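Local coordinates for protein intron-associated endonuclease 1 (Enterobacteria phage T4, PDB 1MK0) that probably cuts DNA, as the GIY-YIG catalytic domain of the phage T4 intron-encoded endonuclease I-TevI, at residues 30-33 with 34-37; 44-47 with 48-51. The protein carries 1 engineered substitution. All coordinates share one frame; numbering follows the deposited sequence.

Interaction 1 (30-33 with 34-37) and interaction 2 (44-47 with 48-51) are local contacts, three to four residues apart, on two successive helices, 24-37 and 43-52, and their centres lie 11 Å apart. They touch through Leu35 and Glu36 of the first helix: Leu35 O lies 2.9 Å from Gln46 NE2, a probable hydrogen bond, and Leu35 CB packs at 3.6 Å on Phe49 CG. Glu36 CG adds a third touch, 3.7 Å from Phe49 CZ. Both helices also pack on strand 56-63 of the antiparallel sheet. A citrate lies close to the His31 side chain. Beta-mercaptoethanol sits beside Asp34 and Lys37 of interaction 1; both molecules probably come from the crystallisation liquor.

Interaction 1. Residues 30-33 with 34-37. With BME (beta-mercaptoethanol), chain C.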
loop_
_atom_site.group_PDB
_atom_site.type_symbol
_atom_site.label_atom_id
_atom_site.label_comp_id
_atom_site.label_asym_id
_atom_site.label_seq_id
_atom_site.Cartn_x
_atom_site.Cartn_y
_atom_site.Cartn_z
ATOM N N ARG A 30 3.430 5.060 -9.034
ATOM C CA ARG A 30 4.211 3.879 -9.387
ATOM C C ARG A 30 3.405 2.596 -9.227
ATOM O O ARG A 30 3.536 1.672 -10.027
ATOM C CB ARG A 30 5.485 3.800 -8.542
ATOM C CG ARG A 30 6.312 2.548 -8.808
ATOM C CD ARG A 30 7.791 2.805 -8.579
ATOM N NE ARG A 30 8.101 3.147 -7.197
ATOM C CZ ARG A 30 8.455 2.268 -6.265
ATOM N NH1 ARG A 30 8.544 0.978 -6.562
ATOM N NH2 ARG A 30 8.736 2.682 -5.036
ATOM N N HIS A 31 2.574 2.540 -8.191
ATOM C CA HIS A 31 1.745 1.361 -7.958
ATOM C C HIS A 31 0.841 1.076 -9.144
ATOM O O HIS A 31 0.739 -0.060 -9.597
ATOM C CB HIS A 31 0.861 1.555 -6.728
ATOM C CG HIS A 31 1.528 1.198 -5.440
ATOM N ND1 HIS A 31 1.968 -0.078 -5.163
ATOM C CD2 HIS A 31 1.807 1.941 -4.343
ATOM C CE1 HIS A 31 2.486 -0.107 -3.946
ATOM N NE2 HIS A 31 2.399 1.105 -3.429
ATOM N N PHE A 32 0.172 2.108 -9.639
ATOM C CA PHE A 32 -0.736 1.915 -10.752
ATOM C C PHE A 32 -0.030 1.675 -12.076
ATOM O O PHE A 32 -0.555 0.969 -12.932
ATOM C CB PHE A 32 -1.724 3.081 -10.810
ATOM C CG PHE A 32 -2.600 3.166 -9.590
ATOM C CD1 PHE A 32 -3.449 2.115 -9.259
ATOM C CD2 PHE A 32 -2.536 4.264 -8.742
ATOM C CE1 PHE A 32 -4.221 2.154 -8.096
ATOM C CE2 PHE A 32 -3.301 4.316 -7.576
ATOM C CZ PHE A 32 -4.144 3.258 -7.252
ATOM N N LYS A 33 1.162 2.239 -12.249
ATOM C CA LYS A 33 1.916 1.988 -13.474
ATOM C C LYS A 33 2.300 0.513 -13.463
ATOM O O LYS A 33 2.255 -0.167 -14.488
ATOM C CB LYS A 33 3.182 2.842 -13.526
ATOM C CG LYS A 33 2.944 4.296 -13.888
ATOM C CD LYS A 33 4.261 5.009 -14.132
ATOM C CE LYS A 33 4.043 6.453 -14.559
ATOM N NZ LYS A 33 5.334 7.146 -14.827
ATOM N N ASP A 34 2.677 0.023 -12.287
ATOM C CA ASP A 34 3.063 -1.373 -12.132
ATOM C C ASP A 34 1.895 -2.318 -12.366
ATOM O O ASP A 34 2.044 -3.349 -13.027
ATOM C CB ASP A 34 3.641 -1.612 -10.733
ATOM C CG ASP A 34 5.061 -1.099 -10.591
ATOM O OD1 ASP A 34 5.590 -0.515 -11.563
ATOM O OD2 ASP A 34 5.651 -1.285 -9.505
ATOM N N LEU A 35 0.735 -1.974 -11.816
ATOM C CA LEU A 35 -0.450 -2.808 -11.974
ATOM C C LEU A 35 -0.845 -2.906 -13.444
ATOM O O LEU A 35 -1.267 -3.963 -13.913
ATOM C CB LEU A 35 -1.602 -2.243 -11.134
ATOM C CG LEU A 35 -1.408 -2.441 -9.624
ATOM C CD1 LEU A 35 -2.363 -1.555 -8.846
ATOM C CD2 LEU A 35 -1.624 -3.907 -9.271
ATOM N N GLU A 36 -0.690 -1.809 -14.174
ATOM C CA GLU A 36 -1.026 -1.808 -15.590
ATOM C C GLU A 36 -0.052 -2.676 -16.384
ATOM O O GLU A 36 -0.440 -3.309 -17.367
ATOM C CB GLU A 36 -1.032 -0.378 -16.127
ATOM C CG GLU A 36 -2.203 0.444 -15.609
ATOM C CD GLU A 36 -2.239 1.844 -16.186
ATOM O OE1 GLU A 36 -2.158 1.977 -17.426
ATOM O OE2 GLU A 36 -2.357 2.809 -15.402
ATOM N N LYS A 37 1.206 -2.708 -15.958
ATOM C CA LYS A 37 2.217 -3.522 -16.629
ATOM C C LYS A 37 2.080 -4.983 -16.208
ATOM O O LYS A 37 2.728 -5.869 -16.773
ATOM C CB LYS A 37 3.626 -3.012 -16.311
ATOM C CG LYS A 37 3.991 -1.718 -17.030
ATOM C CD LYS A 37 5.456 -1.349 -16.832
ATOM C CE LYS A 37 5.757 -0.964 -15.392
ATOM N NZ LYS A 37 7.169 -0.510 -15.238
HETATM C C1 BME C . 8.077 -2.538 -11.716
HETATM C C2 BME C . 7.518 -3.715 -12.503
HETATM O O1 BME C . 8.105 -1.410 -12.211
HETATM S S2 BME C . 5.716 -3.816 -12.625
HETATM O O HOH W 1 8.206 -0.674 -8.950
#
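Arg30 and Asp34, one turn apart, are joined twice. Asp34 N donates to Arg30 O at 2.9 Å, and a water bridges the side chains: it accepts from Arg30 NH1 at the guanidinium edge, in plane, and donates to Asp34 OD2 at 2.7 Å. The side chains run side by side, but their planes are 72° apart and Arg30 NH1 stays 4.7 Å from Asp34 OD2, so the link is water-mediated, not a direct salt bridge. The other carboxylate oxygen, Asp34 OD1, comes within 2.7 Å of O1 of a beta-mercaptoethanol molecule, probably from the crystallisation liquor. Lys37 NZ donates to the same O1 at 3.3 Å; a bend at chi3 (-68°) turns the lysine chain toward it. All of this lies on helix 24-37 of the GIY-YIG domain, where Leu35 N to His31 O, Glu36 N to Phe32 O and Lys37 N to Lys33 O continue the alpha-helical pattern. His31 is held by Tyr6 OH on NE2 and by His40 NE2 on ND1. On the apolar flank, Phe32 and Leu35 point the same way; Leu35 CD1 approaches the ring obliquely, 3.8 Å from Phe32 CD1. Phe32 continues onto Phe56 of strand 56-63, Leu35 onto helix 43-52.

Interaction 2. Residues 44-47 with 48-51; sequences KLQR and SFNK
Gln46 leaves the helix with CG anti to the backbone N, then bends at chi2 (69°) so that its amide turns along the helix toward Asn50. Asn50 has CG beside its own N, which brings its amide back over the preceding turn. The result is an i to i+4 side-chain pair on helix 43-52 of the GIY-YIG domain: Gln46 NE2 donates to Asn50 OD1 at 3.0 Å with an N-H...O angle of 150°. The amide planes differ by 30°, and the donor sits above the Asn50 carbonyl plane, not on a lone pair. Gln46 also reaches out of the helix: NE2 probably donates to Leu35 O and OE1 accepts from His40 N; this buried amide thus has partners at both ends. Underneath, Asn50 N donates to Gln46 O at 2.8 Å, flanked by the bonds Ser48 N to Lys44 O, 3.1 Å, and Phe49 N to Leu45 O, 2.9 Å. On the inner side, Leu45 and Ser48 touch Phe56 of strand 56-63. The Gln46 amide also skirts the Phe49 ring obliquely, NE2 lying 4.2 Å from Phe49 CD1.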
loop_
_atom_site.group_PDB
_atom_site.type_symbol
_atom_site.label_atom_id
_atom_site.label_comp_id
_atom_site.label_asym_id
_atom_site.label_seq_id
_atom_site.Cartn_x
_atom_site.Cartn_y
_atom_site.Cartn_z
ATOM N N LYS A 44 -2.242 -10.310 -4.949
ATOM C CA LYS A 44 -3.603 -10.018 -4.524
ATOM C C LYS A 44 -4.080 -8.687 -5.080
ATOM O O LYS A 44 -5.209 -8.580 -5.564
ATOM C CB LYS A 44 -3.691 -10.036 -2.996
ATOM C CG LYS A 44 -3.256 -11.371 -2.406
ATOM C CD LYS A 44 -3.632 -11.509 -0.940
ATOM C CE LYS A 44 -2.916 -10.501 -0.071
ATOM N NZ LYS A 44 -3.215 -10.737 1.373
ATOM N N LEU A 45 -3.224 -7.672 -5.022
ATOM C CA LEU A 45 -3.603 -6.369 -5.551
ATOM C C LEU A 45 -3.684 -6.478 -7.071
ATOM O O LEU A 45 -4.586 -5.915 -7.697
ATOM C CB LEU A 45 -2.582 -5.303 -5.147
ATOM C CG LEU A 45 -2.994 -3.865 -5.487
ATOM C CD1 LEU A 45 -4.281 -3.497 -4.751
ATOM C CD2 LEU A 45 -1.873 -2.923 -5.105
ATOM N N GLN A 46 -2.749 -7.218 -7.657
ATOM C CA GLN A 46 -2.729 -7.407 -9.104
ATOM C C GLN A 46 -4.012 -8.080 -9.582
ATOM O O GLN A 46 -4.585 -7.683 -10.596
ATOM C CB GLN A 46 -1.523 -8.254 -9.525
ATOM C CG GLN A 46 -1.349 -8.334 -11.040
ATOM C CD GLN A 46 -0.924 -7.008 -11.654
ATOM O OE1 GLN A 46 0.205 -6.556 -11.461
ATOM N NE2 GLN A 46 -1.834 -6.373 -12.389
ATOM N N ARG A 47 -4.461 -9.100 -8.857
ATOM C CA ARG A 47 -5.682 -9.808 -9.221
ATOM C C ARG A 47 -6.893 -8.893 -9.172
ATOM O O ARG A 47 -7.735 -8.905 -10.075
ATOM C CB ARG A 47 -5.907 -10.999 -8.288
ATOM C CG ARG A 47 -5.024 -12.189 -8.594
ATOM C CD ARG A 47 -5.234 -13.277 -7.565
ATOM N NE ARG A 47 -4.573 -14.520 -7.938
ATOM C CZ ARG A 47 -4.502 -15.584 -7.147
ATOM N NH1 ARG A 47 -5.048 -15.548 -5.941
ATOM N NH2 ARG A 47 -3.891 -16.686 -7.566
ATOM N N SER A 48 -6.982 -8.097 -8.112
ATOM C CA SER A 48 -8.103 -7.184 -7.957
ATOM C C SER A 48 -8.087 -6.153 -9.076
ATOM O O SER A 48 -9.124 -5.849 -9.670
ATOM C CB SER A 48 -8.023 -6.477 -6.604
ATOM O OG SER A 48 -9.134 -5.614 -6.425
ATOM N N PHE A 49 -6.903 -5.622 -9.361
ATOM C CA PHE A 49 -6.749 -4.624 -10.412
ATOM C C PHE A 49 -7.071 -5.216 -11.779
ATOM O O PHE A 49 -7.630 -4.536 -12.636
ATOM C CB PHE A 49 -5.325 -4.065 -10.403
ATOM C CG PHE A 49 -5.091 -2.987 -11.419
ATOM C CD1 PHE A 49 -4.664 -3.301 -12.707
ATOM C CD2 PHE A 49 -5.312 -1.653 -11.092
ATOM C CE1 PHE A 49 -4.461 -2.301 -13.656
ATOM C CE2 PHE A 49 -5.111 -0.645 -12.038
ATOM C CZ PHE A 49 -4.685 -0.973 -13.320
ATOM N N ASN A 50 -6.726 -6.482 -11.987
ATOM C CA ASN A 50 -7.017 -7.110 -13.273
ATOM C C ASN A 50 -8.522 -7.234 -13.475
ATOM O O ASN A 50 -9.011 -7.203 -14.604
ATOM C CB ASN A 50 -6.375 -8.496 -13.360
ATOM C CG ASN A 50 -4.872 -8.431 -13.509
ATOM O OD1 ASN A 50 -4.310 -7.374 -13.801
ATOM N ND2 ASN A 50 -4.210 -9.568 -13.327
ATOM N N LYS A 51 -9.256 -7.364 -12.374
ATOM C CA LYS A 51 -10.708 -7.502 -12.427
ATOM C C LYS A 51 -11.479 -6.187 -12.416
ATOM O O LYS A 51 -12.591 -6.114 -12.941
ATOM C CB LYS A 51 -11.202 -8.345 -11.249
ATOM C CG LYS A 51 -10.822 -9.808 -11.296
ATOM C CD LYS A 51 -11.431 -10.545 -10.112
ATOM C CE LYS A 51 -11.194 -12.042 -10.204
ATOM N NZ LYS A 51 -11.779 -12.768 -9.038
#